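Local structure of ORF59 (Human herpesvirus 8, 3HSL) at residues A[89-92]-A[97-100]; A[274-277]-A[281-284]. The protein stimulates the viral DNA polymerase in lytic replication and raises its processivity, probably by keeping the enzyme from dissociating from the template. One frame throughout, in Å; residues are numbered along the deposited sequence.

Interaction 1 (A[89-92]-A[97-100])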
loop_
_atom_site.group_PDB
_atom_site.type_symbol
_atom_site.label_atom_id
_atom_site.label_comp_id
_atom_site.label_asym_id
_atom_site.label_seq_id
_atom_site.Cartn_x
_atom_site.Cartn_y
_atom_site.Cartn_z
ATOM N N ARG A 89 -15.075 7.505 -5.439
ATOM C CA ARG A 89 -13.652 7.255 -5.666
ATOM C C ARG A 89 -13.260 5.942 -5.017
ATOM O O ARG A 89 -13.745 5.684 -3.911
ATOM C CB ARG A 89 -12.838 8.462 -5.174
ATOM C CG ARG A 89 -13.164 8.885 -3.770
ATOM C CD ARG A 89 -12.450 10.154 -3.288
ATOM N NE ARG A 89 -12.832 11.366 -4.013
ATOM C CZ ARG A 89 -12.549 12.621 -3.616
ATOM N NH1 ARG A 89 -11.880 12.849 -2.485
ATOM N NH2 ARG A 89 -12.938 13.667 -4.346
ATOM N N ASN A 90 -12.418 5.092 -5.642
ATOM C CA ASN A 90 -12.095 3.862 -4.882
ATOM C C ASN A 90 -11.163 4.049 -3.717
ATOM O O ASN A 90 -11.142 3.227 -2.819
ATOM C CB ASN A 90 -11.857 2.518 -5.641
ATOM C CG ASN A 90 -10.692 2.549 -6.548
ATOM O OD1 ASN A 90 -10.297 3.612 -6.975
ATOM N ND2 ASN A 90 -10.130 1.386 -6.857
ATOM N N THR A 91 -10.400 5.129 -3.729
ATOM C CA THR A 91 -9.546 5.437 -2.591
ATOM C C THR A 91 -10.016 6.780 -2.002
ATOM O O THR A 91 -9.644 7.848 -2.484
ATOM C CB THR A 91 -8.030 5.490 -2.916
ATOM O OG1 THR A 91 -7.620 4.282 -3.582
ATOM C CG2 THR A 91 -7.239 5.673 -1.620
ATOM N N SER A 92 -10.837 6.705 -0.956
ATOM C CA SER A 92 -11.379 7.872 -0.256
ATOM C C SER A 92 -10.201 8.703 0.191
ATOM O O SER A 92 -9.152 8.137 0.458
ATOM C CB SER A 92 -12.125 7.388 0.972
ATOM O OG SER A 92 -13.050 6.368 0.632
ATOM N N PHE A 97 -7.912 2.560 2.041
ATOM C CA PHE A 97 -8.994 1.710 1.610
ATOM C C PHE A 97 -9.204 1.929 0.115
ATOM O O PHE A 97 -9.516 3.032 -0.329
ATOM C CB PHE A 97 -10.292 1.838 2.390
ATOM C CG PHE A 97 -11.268 0.742 2.044
ATOM C CD1 PHE A 97 -11.232 -0.476 2.725
ATOM C CD2 PHE A 97 -12.214 0.913 1.041
ATOM C CE1 PHE A 97 -12.133 -1.503 2.405
ATOM C CE2 PHE A 97 -13.109 -0.091 0.717
ATOM C CZ PHE A 97 -13.073 -1.302 1.395
ATOM N N THR A 98 -9.019 0.856 -0.647
ATOM C CA THR A 98 -9.175 0.894 -2.080
ATOM C C THR A 98 -10.215 -0.163 -2.405
ATOM O O THR A 98 -9.953 -1.374 -2.351
ATOM C CB THR A 98 -7.824 0.678 -2.766
ATOM O OG1 THR A 98 -6.940 1.732 -2.373
ATOM C CG2 THR A 98 -7.954 0.684 -4.253
ATOM N N HIS A 99 -11.412 0.300 -2.743
ATOM C CA HIS A 99 -12.479 -0.634 -3.032
ATOM C C HIS A 99 -12.048 -1.838 -3.877
ATOM O O HIS A 99 -12.102 -2.983 -3.392
ATOM C CB HIS A 99 -13.687 0.079 -3.620
ATOM C CG HIS A 99 -14.383 0.980 -2.649
ATOM N ND1 HIS A 99 -13.926 2.249 -2.351
ATOM C CD2 HIS A 99 -15.503 0.797 -1.910
ATOM C CE1 HIS A 99 -14.740 2.809 -1.470
ATOM N NE2 HIS A 99 -15.701 1.948 -1.186
ATOM N N THR A 100 -11.618 -1.590 -5.117
ATOM C CA THR A 100 -11.224 -2.673 -6.006
ATOM C C THR A 100 -10.097 -3.538 -5.449
ATOM O O THR A 100 -10.029 -4.741 -5.739
ATOM C CB THR A 100 -10.819 -2.164 -7.412
ATOM O OG1 THR A 100 -9.656 -1.320 -7.320
ATOM C CG2 THR A 100 -11.992 -1.416 -8.109
#
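The carbonyl of Arg89 lies obliquely to the imidazole of His99, where the chain leaves strand 83-89, loops back and starts helix 99-103. This strand-loop-helix turn lies in the first half of a herpesvirus polymerase accessory factor. The guanidinium of Arg89 heads the other way, to a salt bridge with Asp151. Asn90 does most of the joining through its backbone oxygen. Asn90 O receives two bonds from one residue: the backbone N of His99 at 2.9 Å and the ring nitrogen ND1 of His99 at 3.0 Å. The two donors come from opposite faces of the carbonyl plane, ND1 the more steeply, tilted 35° from it. The first torsion of His99 (-68°) sets the ring beside its own backbone N, so that both donors can reach the one oxygen. The CB atoms of Asn90 and His99 also rest against each other at 3.7 Å, and both side chains touch Val40 of strand 39-43. Next comes Thr91, whose OG1 takes a hydrogen bond from Thr98 OG1 at 2.9 Å and also bonds to the carbonyl of Lys36. Thr98 stands at the N-cap position, yet its hydroxyl goes to Thr91 rather than capping the helix. The backbones draw close here as well: the CA-H of Thr91 points almost straight at Phe97 O, with CA 3.3 Å from that oxygen. Last, Ser92 sends its OG to His146 and Ser148, while the residue packs on Thr142 of the second subunit. His146 also stacks on the ring of Phe97, so both ends of the turn converge on that one side chain. Phe97 in turn covers a face of the His99 imidazole, its CE2 standing 3.6 Å above the ring plane, over the centre.

Interaction 2 (A[274-277]-A[281-284]); sequences LIWH and ILEV
His277 and Glu283 reach across the closed end of a beta hairpin, strands 270-276 and 282-288. NE2 of His277 gives its hydrogen to Glu283 OE1 at 2.7 Å, meeting that oxygen on the anti side and 27° out of the carboxylate plane. Ring and carboxylate are turned 45° from each other. The extended Glu283 chain, its CG anti to the backbone N (chi1 -177°), brings the acid alongside Ile275, whose CD1 rests 3.7 Å from Glu283 OE1; Ile275 CG2 sits over one face of the imidazole, toward its rim. Behind these side chains, Ile275 and Glu283 form a hydrogen-bonded antiparallel pair, and His277 N to Ile281 O, 2.8 Å, closes the register before the turn. On the other face of the hairpin, Leu282 CD1 stands 3.8 Å from the centroid of the five-membered ring of Trp276, over its face, in a CH-pi contact. Farther along, Leu274 CD2 meets Val284 CG2 at 3.8 Å. Strands 169-172 and 296-302 flank the hairpin, and Val198 and Val200 of strand 195-201 pack on Trp276. The second carboxylate oxygen, Glu283 OE2, bonds to Ser299, so the acid is gripped at both oxygens. The carboxylate would be expected to stabilise a proton on the imidazole, perhaps raising the affinity of His277 for a second one.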
loop_
_atom_site.group_PDB
_atom_site.type_symbol
_atom_site.label_atom_id
_atom_site.label_comp_id
_atom_site.label_asym_id
_atom_site.label_seq_id
_atom_site.Cartn_x
_atom_site.Cartn_y
_atom_site.Cartn_z
ATOM N N LEU A 274 -7.196 -0.504 -31.949
ATOM C CA LEU A 274 -7.466 0.923 -32.070
ATOM C C LEU A 274 -8.753 1.144 -32.834
ATOM O O LEU A 274 -8.979 0.493 -33.846
ATOM C CB LEU A 274 -6.346 1.639 -32.811
ATOM C CG LEU A 274 -4.907 1.458 -32.334
ATOM C CD1 LEU A 274 -4.001 2.400 -33.130
ATOM C CD2 LEU A 274 -4.783 1.749 -30.856
ATOM N N ILE A 275 -9.595 2.059 -32.353
ATOM C CA ILE A 275 -10.859 2.358 -33.015
ATOM C C ILE A 275 -10.985 3.878 -33.109
ATOM O O ILE A 275 -10.755 4.583 -32.127
ATOM C CB ILE A 275 -12.068 1.844 -32.200
ATOM C CG1 ILE A 275 -11.758 0.512 -31.498
ATOM C CG2 ILE A 275 -13.311 1.802 -33.060
ATOM C CD1 ILE A 275 -12.839 0.022 -30.547
ATOM N N TRP A 276 -11.349 4.373 -34.290
ATOM C CA TRP A 276 -11.538 5.796 -34.530
ATOM C C TRP A 276 -13.009 6.109 -34.550
ATOM O O TRP A 276 -13.704 5.828 -35.530
ATOM C CB TRP A 276 -10.914 6.256 -35.856
ATOM C CG TRP A 276 -9.451 6.475 -35.826
ATOM C CD1 TRP A 276 -8.809 7.674 -35.682
ATOM C CD2 TRP A 276 -8.426 5.482 -35.939
ATOM N NE1 TRP A 276 -7.445 7.489 -35.699
ATOM C CE2 TRP A 276 -7.186 6.152 -35.857
ATOM C CE3 TRP A 276 -8.435 4.086 -36.106
ATOM C CZ2 TRP A 276 -5.973 5.480 -35.934
ATOM C CZ3 TRP A 276 -7.232 3.416 -36.182
ATOM C CH2 TRP A 276 -6.014 4.112 -36.096
ATOM N N HIS A 277 -13.488 6.694 -33.464
ATOM C CA HIS A 277 -14.890 7.042 -33.376
ATOM C C HIS A 277 -15.230 8.316 -34.123
ATOM O O HIS A 277 -14.427 9.254 -34.213
ATOM C CB HIS A 277 -15.340 7.122 -31.924
ATOM C CG HIS A 277 -15.245 5.819 -31.215
ATOM N ND1 HIS A 277 -16.237 4.866 -31.283
ATOM C CD2 HIS A 277 -14.277 5.302 -30.423
ATOM C CE1 HIS A 277 -15.886 3.816 -30.563
ATOM N NE2 HIS A 277 -14.700 4.056 -30.031
ATOM N N ILE A 281 -12.898 10.815 -31.054
ATOM C CA ILE A 281 -12.214 9.941 -30.099
ATOM C C ILE A 281 -11.572 8.645 -30.593
ATOM O O ILE A 281 -12.229 7.822 -31.224
ATOM C CB ILE A 281 -13.109 9.652 -28.853
ATOM C CG1 ILE A 281 -13.349 10.948 -28.085
ATOM C CG2 ILE A 281 -12.457 8.658 -27.903
ATOM C CD1 ILE A 281 -14.056 10.754 -26.739
ATOM N N LEU A 282 -10.278 8.497 -30.286
ATOM C CA LEU A 282 -9.497 7.303 -30.608
ATOM C C LEU A 282 -9.545 6.373 -29.378
ATOM O O LEU A 282 -9.084 6.742 -28.296
ATOM C CB LEU A 282 -8.044 7.658 -30.987
ATOM C CG LEU A 282 -7.057 6.485 -31.209
ATOM C CD1 LEU A 282 -7.537 5.506 -32.273
ATOM C CD2 LEU A 282 -5.634 6.922 -31.522
ATOM N N GLU A 283 -10.101 5.176 -29.543
ATOM C CA GLU A 283 -10.216 4.237 -28.443
ATOM C C GLU A 283 -9.235 3.082 -28.556
ATOM O O GLU A 283 -9.122 2.435 -29.596
ATOM C CB GLU A 283 -11.650 3.703 -28.353
ATOM C CG GLU A 283 -11.915 2.746 -27.189
ATOM C CD GLU A 283 -13.387 2.282 -27.061
ATOM O OE1 GLU A 283 -14.164 2.336 -28.041
ATOM O OE2 GLU A 283 -13.776 1.850 -25.949
ATOM N N VAL A 284 -8.520 2.826 -27.474
ATOM C CA VAL A 284 -7.586 1.717 -27.411
ATOM C C VAL A 284 -8.387 0.662 -26.674
ATOM O O VAL A 284 -8.719 0.865 -25.509
ATOM C CB VAL A 284 -6.330 2.084 -26.620
ATOM C CG1 VAL A 284 -5.492 0.850 -26.349
ATOM C CG2 VAL A 284 -5.535 3.151 -27.373
#

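How the interactions relate
Interactions 1 and 2 lie on opposite sides of the chain's centre, their centres 28 Å apart and their nearest atoms about 18 Å, and they do not touch. Strand pairings connect them: strand 296-302, beside the hairpin of interaction 2, pairs with 61-67, and the series continues through 49-56 and 39-43 to 83-89, the strand that runs into interaction 1. This is consistent with the two-domain plan of herpesvirus processivity factors, one contact in each half. Segment 89-92 meets the second subunit, through Ser92, whereas no other chain of the assembly touches interaction 2. Neither surrounds a ligand or an active site.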